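Glycoside Hydrolase Family 43_12 (Metagenome, PDB 7JVH) probably hydrolyses glycosidic bonds in xylose- or arabinose-containing plant polysaccharides. Local coordinates at residues Ile462-Glu467 against Gly558-Met563; Cys469-Thr474 against Ala546-Asn551. All coordinates share one frame; numbering follows the deposited sequence.

From the N terminus, the chain first runs through 462-467, turns, and returns through 469-474. Strands 458-464 and 469-477 are therefore antiparallel neighbours. After five more strands it reaches 546-551, where contact 2 closes the inner loop. It then passes helix 550-553 and comes back as 558-563, where contact 1 closes the outer loop. Contact 2 lies within the span of contact 1, and the two do not cross. Cys463 O bonds to Tyr471 N across the two strands, and Gln465 NE2 bonds to Leu548 O, joining contact 1 to contact 2. Contact 1 pairs two strands of the six-stranded sheet; contact 2 packs the connection between strands 536-544 and 560-566 against strand 469-477.

Contact 1 of 2, residues Ile462-Glu467 against Gly558-Met563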
ATOM      1  N   ILE A 462      -5.541  10.190  15.204  1.00 39.97           N
ATOM      2  CA  ILE A 462      -4.139   9.837  14.995  1.00 43.10           C
ATOM      3  C   ILE A 462      -3.695  10.046  13.547  1.00 55.42           C
ATOM      4  O   ILE A 462      -4.389   9.637  12.614  1.00 57.10           O
ATOM      5  CB  ILE A 462      -3.879   8.351  15.332  1.00 41.60           C
ATOM      6  CG1 ILE A 462      -4.434   7.997  16.707  1.00 33.70           C
ATOM      7  CG2 ILE A 462      -2.387   8.053  15.252  1.00 49.38           C
ATOM      8  CD1 ILE A 462      -4.311   6.542  17.061  1.00 45.80           C
ATOM      9  N   CYS A 463      -2.526  10.677  13.383  1.00 56.63           N
ATOM     10  CA  CYS A 463      -1.756  10.686  12.146  1.00 52.32           C
ATOM     11  C   CYS A 463      -0.464   9.864  12.410  1.00 54.47           C
ATOM     12  O   CYS A 463       0.341  10.215  13.281  1.00 50.87           O
ATOM     13  CB  CYS A 463      -1.443  12.127  11.719  1.00 48.39           C
ATOM     14  SG  CYS A 463      -2.905  13.201  11.545  1.00 46.48           S
ATOM     15  N   TYR A 464      -0.288   8.782  11.637  1.00 47.00           N
ATOM     16  CA  TYR A 464       0.663   7.713  11.926  1.00 43.60           C
ATOM     17  C   TYR A 464       1.505   7.354  10.702  1.00 57.52           C
ATOM     18  O   TYR A 464       0.969   6.949   9.676  1.00 61.19           O
ATOM     19  CB  TYR A 464      -0.128   6.468  12.333  1.00 54.49           C
ATOM     20  CG  TYR A 464       0.674   5.315  12.901  1.00 51.66           C
ATOM     21  CD1 TYR A 464       1.244   4.342  12.070  1.00 50.59           C
ATOM     22  CD2 TYR A 464       0.798   5.148  14.280  1.00 51.86           C
ATOM     23  CE1 TYR A 464       1.954   3.276  12.603  1.00 59.25           C
ATOM     24  CE2 TYR A 464       1.475   4.068  14.815  1.00 47.68           C
ATOM     25  CZ  TYR A 464       2.066   3.142  13.968  1.00 54.69           C
ATOM     26  OH  TYR A 464       2.792   2.060  14.442  1.00 58.34           O
ATOM     27  N   GLN A 465       2.829   7.479  10.832  1.00 54.00           N
ATOM     28  CA  GLN A 465       3.789   6.935   9.867  1.00 52.34           C
ATOM     29  C   GLN A 465       4.338   5.613  10.421  1.00 52.84           C
ATOM     30  O   GLN A 465       4.204   4.557   9.795  1.00 53.13           O
ATOM     31  CB  GLN A 465       4.901   7.946   9.605  1.00 43.03           C
ATOM     32  CG  GLN A 465       6.091   7.472   8.772  1.00 42.28           C
ATOM     33  CD  GLN A 465       5.705   6.737   7.488  1.00 43.46           C
ATOM     34  OE1 GLN A 465       6.090   5.591   7.330  1.00 49.78           O
ATOM     35  NE2 GLN A 465       4.948   7.375   6.586  1.00 46.85           N
ATOM     36  N   ASN A 466       4.933   5.681  11.612  1.00 52.89           N
ATOM     37  CA  ASN A 466       5.267   4.494  12.395  1.00 51.84           C
ATOM     38  C   ASN A 466       5.122   4.756  13.903  1.00 51.88           C
ATOM     39  O   ASN A 466       4.816   5.882  14.336  1.00 53.12           O
ATOM     40  CB  ASN A 466       6.657   3.921  12.017  1.00 41.08           C
ATOM     41  CG  ASN A 466       7.805   4.791  12.435  1.00 44.76           C
ATOM     42  OD1 ASN A 466       7.893   5.237  13.579  1.00 53.24           O
ATOM     43  ND2 ASN A 466       8.719   5.018  11.505  1.00 39.48           N
ATOM     44  N   GLU A 467       5.333   3.702  14.692  1.00 45.58           N
ATOM     45  CA  GLU A 467       5.137   3.733  16.136  1.00 39.18           C
ATOM     46  C   GLU A 467       5.881   4.887  16.845  1.00 40.95           C
ATOM     47  O   GLU A 467       5.501   5.286  17.938  1.00 48.80           O
ATOM     48  CB  GLU A 467       5.534   2.402  16.770  1.00 42.30           C
ATOM     49  CG  GLU A 467       6.981   1.963  16.483  1.00 46.00           C
ATOM     50  CD  GLU A 467       7.162   1.140  15.211  1.00 51.45           C
ATOM     51  OE1 GLU A 467       6.180   0.795  14.533  1.00 43.99           O
ATOM     52  OE2 GLU A 467       8.304   0.793  14.920  1.00 60.62           O
ATOM     53  N   GLY A 558       3.186   4.659   3.469  1.00 50.27           N
ATOM     54  CA  GLY A 558       2.628   5.998   3.561  1.00 52.92           C
ATOM     55  C   GLY A 558       1.975   6.253   4.927  1.00 40.39           C
ATOM     56  O   GLY A 558       1.615   5.340   5.628  1.00 40.33           O
ATOM     57  N   ALA A 559       1.787   7.527   5.250  1.00 45.70           N
ATOM     58  CA  ALA A 559       1.107   7.935   6.467  1.00 53.21           C
ATOM     59  C   ALA A 559      -0.339   7.465   6.478  1.00 52.31           C
ATOM     60  O   ALA A 559      -0.925   7.175   5.429  1.00 39.28           O
ATOM     61  CB  ALA A 559       1.174   9.451   6.643  1.00 43.23           C
ATOM     62  N   LEU A 560      -0.900   7.405   7.690  1.00 50.15           N
ATOM     63  CA  LEU A 560      -2.256   6.954   7.943  1.00 43.74           C
ATOM     64  C   LEU A 560      -2.939   8.001   8.814  1.00 51.93           C
ATOM     65  O   LEU A 560      -2.285   8.730   9.543  1.00 54.65           O
ATOM     66  CB  LEU A 560      -2.250   5.610   8.673  1.00 43.06           C
ATOM     67  CG  LEU A 560      -1.458   4.479   7.999  1.00 51.56           C
ATOM     68  CD1 LEU A 560      -1.233   3.341   8.971  1.00 35.36           C
ATOM     69  CD2 LEU A 560      -2.159   3.967   6.744  1.00 47.02           C
ATOM     70  N   VAL A 561      -4.270   8.055   8.735  1.00 44.55           N
ATOM     71  CA  VAL A 561      -5.075   8.862   9.610  1.00 40.50           C
ATOM     72  C   VAL A 561      -6.202   7.974  10.107  1.00 46.71           C
ATOM     73  O   VAL A 561      -6.755   7.178   9.359  1.00 51.30           O
ATOM     74  CB  VAL A 561      -5.603  10.140   8.898  1.00 60.58           C
ATOM     75  CG1 VAL A 561      -6.591   9.803   7.792  1.00 54.31           C
ATOM     76  CG2 VAL A 561      -6.230  11.101   9.904  1.00 48.42           C
ATOM     77  N   GLY A 562      -6.526   8.090  11.393  1.00 50.13           N
ATOM     78  CA  GLY A 562      -7.556   7.267  11.974  1.00 57.74           C
ATOM     79  C   GLY A 562      -7.912   7.639  13.406  1.00 46.85           C
ATOM     80  O   GLY A 562      -7.437   8.640  13.931  1.00 48.12           O
HETATM   81  N   MSE A 563      -8.753   6.800  14.013  1.00 46.54           N
HETATM   82  CA  MSE A 563      -9.160   6.974  15.389  1.00 59.10           C
HETATM   83  C   MSE A 563      -8.622   5.798  16.206  1.00 70.65           C
HETATM   84  O   MSE A 563      -8.456   4.696  15.699  1.00 60.37           O
HETATM   85  CB  MSE A 563     -10.683   7.157  15.467  1.00 63.58           C
HETATM   86  CG  MSE A 563     -11.519   6.036  14.890  1.00 80.83           C
HETATM   87 SE   MSE A 563     -12.992   6.614  13.682  1.00 63.11          SE
HETATM   88  CE  MSE A 563     -12.550   5.665  12.033  1.00 61.45           C
TER
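The carbonyl oxygen of Ile462 is gripped by two groups of the facing strand. Gly562 N donates to Ile462 O at 2.9 Å. Val561 CA adds a CA-H...O contact to Ile462 O at 3.2 Å. In return, Ile462 N donates to Gly562 O at 2.8 Å. The pattern repeats two residues on. Tyr464 N bonds to Leu560 O, and that bond is the straightest of the four, with 164° at the hydrogen. Leu560 N bonds to Tyr464 O at 2.8 Å, less straight at 139°. These are two antiparallel hydrogen-bonded pairs, with Cys463 and Val561 as the non-hydrogen-bonded pair between them. The strands lie within the six-stranded sheet of the concanavalin A-like beta-sandwich domain. Cys463 and Val561 face the other sheet, where both side chains touch Tyr443. Cys463 SG and Val561 CG2 are 4.3 Å apart. On the other face, the Tyr464 and Leu560 side chains run alongside each other. CD1 of Leu560 comes within 4.1 Å of CD1 of Tyr464, and Phe435 touches both side chains. Further along, a classic beta bulge sets Gln465 and Asn466 together opposite Cys469. The chain of Gln465 bends at chi2 (48°), which turns its amide back toward the 558-559 backbone. There NE2 donates to Leu548 O and Thr557 O.

Contact 2 of 2, residues Cys469-Thr474 against Ala546-Asn551; sequences CNYVLT and AVLSTN
This is a mainly apolar contact between the start of strand 469-477 and the link after strand 536-544, at one end of the beta-sandwich. Tyr471, Val547 and Leu548 carry most of it. The Tyr471 ring crosses both aliphatic side chains obliquely. Its two ends have different neighbours. Leu548 CD1 lies 3.8 Å from Tyr471 CD2, near the root of the ring. Val547 meets the far end, with its CB 3.4 Å from Tyr471 OH and its CG2 equally close. With CG opposite its own carbonyl carbon (chi1 -62°), the Tyr471 ring swings over to the link and its hydroxyl reaches Val547. Phe528 and Leu543 of the other sheet also touch this ring. The second methyl of Leu548, CD2, presses on the strand backbone and lies 3.1 Å from Cys469 O, a tight approach. Cys469 reaches the link too, with its CB 3.6 Å from Val547 O. The link itself is held locally: Ala546 O accepts from both Ser549 N, at 2.9 Å, and Ser549 OG. Ser549 is also the N-cap of helix 550-553, with OG bonded to Phe552 N. The phenol of Tyr471 bonds to Asp544 O. The hydroxyl can sit against the apolar Val547 because Asp544 O accepts its hydrogen bond, while Val547 and Leu548 both give the ring apolar surface. That bond probably limits movement of the ring's far end.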
ATOM      1  N   CYS A 469       6.805   7.780  14.920  1.00 52.10           N
ATOM      2  CA  CYS A 469       6.612   8.898  14.005  1.00 48.68           C
ATOM      3  C   CYS A 469       5.119   9.077  13.843  1.00 54.98           C
ATOM      4  O   CYS A 469       4.515   8.589  12.875  1.00 57.09           O
ATOM      5  CB  CYS A 469       7.301   8.604  12.671  1.00 57.80           C
ATOM      6  SG  CYS A 469       9.091   8.918  12.705  1.00 54.75           S
ATOM      7  N   ASN A 470       4.516   9.763  14.823  1.00 55.92           N
ATOM      8  CA  ASN A 470       3.080   9.971  14.855  1.00 54.10           C
ATOM      9  C   ASN A 470       2.657  11.204  15.636  1.00 54.20           C
ATOM     10  O   ASN A 470       3.411  11.706  16.478  1.00 58.07           O
ATOM     11  CB  ASN A 470       2.370   8.729  15.397  1.00 48.97           C
ATOM     12  CG  ASN A 470       2.828   8.343  16.800  1.00 58.06           C
ATOM     13  OD1 ASN A 470       2.481   8.999  17.785  1.00 56.72           O
ATOM     14  ND2 ASN A 470       3.586   7.252  16.895  1.00 55.87           N
ATOM     15  N   TYR A 471       1.454  11.697  15.312  1.00 51.91           N
ATOM     16  CA  TYR A 471       0.779  12.771  16.029  1.00 47.47           C
ATOM     17  C   TYR A 471      -0.554  12.243  16.534  1.00 51.64           C
ATOM     18  O   TYR A 471      -1.286  11.597  15.794  1.00 49.68           O
ATOM     19  CB  TYR A 471       0.528  13.956  15.110  1.00 48.12           C
ATOM     20  CG  TYR A 471       1.773  14.607  14.560  1.00 44.44           C
ATOM     21  CD1 TYR A 471       2.826  14.938  15.390  1.00 46.82           C
ATOM     22  CD2 TYR A 471       1.875  14.934  13.216  1.00 46.31           C
ATOM     23  CE1 TYR A 471       3.974  15.540  14.893  1.00 48.86           C
ATOM     24  CE2 TYR A 471       3.017  15.536  12.715  1.00 42.12           C
ATOM     25  CZ  TYR A 471       4.061  15.836  13.569  1.00 40.40           C
ATOM     26  OH  TYR A 471       5.190  16.455  13.097  1.00 49.83           O
ATOM     27  N   VAL A 472      -0.848  12.509  17.811  1.00 61.29           N
ATOM     28  CA  VAL A 472      -2.036  11.984  18.478  1.00 55.48           C
ATOM     29  C   VAL A 472      -2.707  13.085  19.302  1.00 60.86           C
ATOM     30  O   VAL A 472      -2.039  13.795  20.054  1.00 61.64           O
ATOM     31  CB  VAL A 472      -1.687  10.816  19.404  1.00 55.82           C
ATOM     32  CG1 VAL A 472      -2.957  10.165  19.924  1.00 54.89           C
ATOM     33  CG2 VAL A 472      -0.834   9.802  18.695  1.00 58.68           C
ATOM     34  N   LEU A 473      -4.030  13.219  19.129  1.00 54.17           N
ATOM     35  CA  LEU A 473      -4.880  14.114  19.905  1.00 47.96           C
ATOM     36  C   LEU A 473      -5.946  13.260  20.561  1.00 46.95           C
ATOM     37  O   LEU A 473      -6.721  12.607  19.882  1.00 48.20           O
ATOM     38  CB  LEU A 473      -5.539  15.149  18.999  1.00 46.36           C
ATOM     39  CG  LEU A 473      -6.525  16.145  19.642  1.00 49.77           C
ATOM     40  CD1 LEU A 473      -5.805  17.165  20.524  1.00 42.28           C
ATOM     41  CD2 LEU A 473      -7.337  16.868  18.576  1.00 44.43           C
ATOM     42  N   THR A 474      -5.970  13.259  21.895  1.00 41.59           N
ATOM     43  CA  THR A 474      -6.854  12.406  22.675  1.00 41.69           C
ATOM     44  C   THR A 474      -7.579  13.211  23.762  1.00 66.50           C
ATOM     45  O   THR A 474      -6.997  14.120  24.378  1.00 58.06           O
ATOM     46  CB  THR A 474      -6.070  11.262  23.363  1.00 47.18           C
ATOM     47  OG1 THR A 474      -5.012  11.821  24.144  1.00 50.70           O
ATOM     48  CG2 THR A 474      -5.452  10.311  22.358  1.00 40.43           C
ATOM     49  N   ALA A 546       6.993  16.689   7.539  1.00 34.79           N
ATOM     50  CA  ALA A 546       8.148  15.860   7.164  1.00 50.18           C
ATOM     51  C   ALA A 546       8.297  14.642   8.100  1.00 51.71           C
ATOM     52  O   ALA A 546       8.688  13.577   7.644  1.00 54.47           O
ATOM     53  CB  ALA A 546       9.424  16.686   7.168  1.00 48.74           C
ATOM     54  N   VAL A 547       7.939  14.825   9.385  1.00 48.23           N
ATOM     55  CA  VAL A 547       7.980  13.777  10.407  1.00 54.91           C
ATOM     56  C   VAL A 547       7.261  12.470   9.998  1.00 51.38           C
ATOM     57  O   VAL A 547       7.676  11.375  10.419  1.00 53.23           O
ATOM     58  CB  VAL A 547       7.404  14.289  11.763  1.00 51.86           C
ATOM     59  CG1 VAL A 547       7.162  13.148  12.741  1.00 52.99           C
ATOM     60  CG2 VAL A 547       8.341  15.307  12.415  1.00 48.52           C
ATOM     61  N   LEU A 548       6.197  12.583   9.196  1.00 43.09           N
ATOM     62  CA  LEU A 548       5.402  11.429   8.752  1.00 37.95           C
ATOM     63  C   LEU A 548       5.750  10.956   7.332  1.00 42.63           C
ATOM     64  O   LEU A 548       5.052  10.114   6.748  1.00 40.51           O
ATOM     65  CB  LEU A 548       3.902  11.733   8.857  1.00 41.57           C
ATOM     66  CG  LEU A 548       3.442  12.232  10.231  1.00 51.57           C
ATOM     67  CD1 LEU A 548       1.934  12.458  10.271  1.00 49.32           C
ATOM     68  CD2 LEU A 548       3.865  11.240  11.313  1.00 41.08           C
ATOM     69  N   SER A 549       6.848  11.484   6.787  1.00 37.97           N
ATOM     70  CA  SER A 549       7.348  11.073   5.494  1.00 40.41           C
ATOM     71  C   SER A 549       8.244   9.832   5.584  1.00 51.59           C
ATOM     72  O   SER A 549       8.984   9.618   6.570  1.00 53.59           O
ATOM     73  CB  SER A 549       8.140  12.207   4.847  1.00 42.12           C
ATOM     74  OG  SER A 549       9.371  12.439   5.524  1.00 51.64           O
ATOM     75  N   THR A 550       8.166   9.016   4.529  1.00 47.95           N
ATOM     76  CA  THR A 550       9.146   8.000   4.212  1.00 45.18           C
ATOM     77  C   THR A 550      10.565   8.564   4.264  1.00 49.93           C
ATOM     78  O   THR A 550      11.466   7.929   4.795  1.00 43.88           O
ATOM     79  CB  THR A 550       8.833   7.401   2.844  1.00 40.84           C
ATOM     80  OG1 THR A 550       7.683   6.543   2.988  1.00 44.34           O
ATOM     81  CG2 THR A 550      10.015   6.623   2.287  1.00 49.37           C
ATOM     82  N   ASN A 551      10.741   9.767   3.711  1.00 42.62           N
ATOM     83  CA  ASN A 551      12.046  10.434   3.642  1.00 34.66           C
ATOM     84  C   ASN A 551      12.694  10.578   4.999  1.00 50.55           C
ATOM     85  O   ASN A 551      13.896  10.405   5.113  1.00 62.65           O
ATOM     86  CB  ASN A 551      11.923  11.820   3.004  1.00 40.85           C
ATOM     87  CG  ASN A 551      11.242  11.777   1.637  1.00 52.26           C
ATOM     88  OD1 ASN A 551      10.027  11.565   1.536  1.00 59.45           O
ATOM     89  ND2 ASN A 551      12.026  11.958   0.585  1.00 54.15           N
TER